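Putative carboxymuconolactone decarboxylase (Burkholderia xenovorans, PDB 2QEU) is of unproven function but belongs to the carboxymuconolactone decarboxylase family of the AhpD-like clan, and may have peroxiredoxin activity. Local coordinates at residues Ile71-Asp76 / Glu104-Gly109. Sequence-based numbering, arbitrary orientation.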
# COMPACT_ATOMS: atom_id res chain seq x y z
N ILE B 71 -18.35 0.92 6.04
CA ILE B 71 -16.98 0.39 6.17
C ILE B 71 -16.38 0.10 4.78
O ILE B 71 -15.26 0.49 4.50
CB ILE B 71 -16.92 -0.85 7.11
CG1 ILE B 71 -17.22 -0.41 8.57
CG2 ILE B 71 -15.59 -1.63 6.99
CD1 ILE B 71 -17.66 -1.54 9.55
N LEU B 72 -17.18 -0.50 3.90
CA LEU B 72 -16.73 -0.80 2.53
C LEU B 72 -16.46 0.45 1.73
O LEU B 72 -15.50 0.51 0.96
CB LEU B 72 -17.67 -1.79 1.87
CG LEU B 72 -17.56 -3.18 2.47
CD1 LEU B 72 -18.83 -4.00 2.07
CD2 LEU B 72 -16.29 -3.86 2.10
N VAL B 73 -17.26 1.50 1.96
CA VAL B 73 -17.01 2.79 1.33
C VAL B 73 -15.61 3.29 1.71
O VAL B 73 -14.80 3.64 0.88
CB VAL B 73 -18.07 3.85 1.69
CG1 VAL B 73 -17.53 5.27 1.38
CG2 VAL B 73 -19.43 3.58 1.02
N VAL B 74 -15.34 3.30 3.02
CA VAL B 74 -14.06 3.83 3.50
C VAL B 74 -12.89 2.99 2.96
O VAL B 74 -11.86 3.51 2.52
CB VAL B 74 -14.07 3.93 5.01
CG1 VAL B 74 -12.62 4.42 5.44
CG2 VAL B 74 -15.11 4.92 5.47
N LEU B 75 -13.03 1.67 2.98
CA LEU B 75 -12.02 0.77 2.38
C LEU B 75 -11.81 1.01 0.88
O LEU B 75 -10.64 1.09 0.44
CB LEU B 75 -12.38 -0.69 2.64
CG LEU B 75 -12.24 -1.19 4.10
CD1 LEU B 75 -12.92 -2.57 4.22
CD2 LEU B 75 -10.79 -1.23 4.59
N ASP B 76 -12.89 1.20 0.13
CA ASP B 76 -12.77 1.55 -1.28
C ASP B 76 -12.11 2.93 -1.46
O ASP B 76 -11.41 3.14 -2.47
CB ASP B 76 -14.09 1.47 -2.01
CG ASP B 76 -14.51 0.05 -2.32
OD1 ASP B 76 -13.67 -0.86 -2.15
OD2 ASP B 76 -15.65 -0.15 -2.78
N GLU B 104 -18.93 11.79 7.78
CA GLU B 104 -18.21 11.55 9.04
C GLU B 104 -17.30 10.32 8.95
O GLU B 104 -16.20 10.36 9.46
CB GLU B 104 -19.18 11.46 10.23
CG GLU B 104 -19.85 12.80 10.56
CD GLU B 104 -20.69 12.77 11.86
OE1 GLU B 104 -20.48 11.84 12.66
OE2 GLU B 104 -21.48 13.71 12.13
N GLY B 105 -17.79 9.25 8.32
CA GLY B 105 -17.04 8.03 8.19
C GLY B 105 -15.84 8.17 7.31
O GLY B 105 -14.74 7.71 7.62
N ILE B 106 -16.07 8.77 6.12
CA ILE B 106 -15.01 8.97 5.16
C ILE B 106 -13.86 9.80 5.71
O ILE B 106 -12.68 9.52 5.47
CB ILE B 106 -15.51 9.56 3.82
CG1 ILE B 106 -16.37 8.52 3.13
CG2 ILE B 106 -14.34 9.93 2.87
CD1 ILE B 106 -17.19 9.07 1.91
N LEU B 107 -14.17 10.86 6.43
CA LEU B 107 -13.13 11.71 7.04
C LEU B 107 -12.15 10.95 7.88
O LEU B 107 -10.98 11.30 7.98
CB LEU B 107 -13.77 12.86 7.81
CG LEU B 107 -14.58 13.90 7.00
CD1 LEU B 107 -15.32 14.85 7.97
CD2 LEU B 107 -13.57 14.68 6.10
N LEU B 108 -12.63 9.90 8.55
CA LEU B 108 -11.76 9.13 9.48
C LEU B 108 -10.61 8.48 8.73
O LEU B 108 -9.52 8.26 9.28
CB LEU B 108 -12.60 8.07 10.22
CG LEU B 108 -13.68 8.63 11.16
CD1 LEU B 108 -14.65 7.52 11.67
CD2 LEU B 108 -13.16 9.47 12.33
N GLY B 109 -10.80 8.20 7.43
CA GLY B 109 -9.68 7.73 6.60
C GLY B 109 -8.47 8.63 6.58
O GLY B 109 -7.36 8.13 6.41
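V74 of helix 65-79 and I106 of helix 99-113 are the nearest CA pair of segments 71-76 and 104-109, 5.5 Å apart. The segment axes come within 9.1 Å and cross at -36°.

Side chain against backbone is one kind of contact. V74 presents a methyl to the neighbouring helix: its CG2 lies 3.5 Å from G105 O and 4.0 Å from I106 N. V74 CG1 is anti to the backbone N (chi1 176°) and faces the G109 side, while CG2 faces G105. The two glycines, four residues apart, offer bare backbone on the face turned to V74, a GxxxG spacing.

The other kind is apolar side-chain packing. I106 crosses V73 obliquely, with V73 CG1 3.9 Å from I106 CD1. The I106 CG1 branch is anti to its carbonyl carbon (chi1 -67°), and both CG1 and CD1 meet the same V73 methyl. V74 CG2 is more distant from I106 CG1, at 4.5 Å.

V73 also packs on I85 and T89 of helix 82-94, and I106 on A125 and V126 of helix 122-137. E104 turns elsewhere, hydrogen-bonding K62 N and L63 N of the second subunit.

The touching side chains are buried and apolar. The nearest polar atom they meet, G105 O, is engaged by L108 N of its own helix. Van der Waals packing therefore joins the segments, with no hydrogen bond between them.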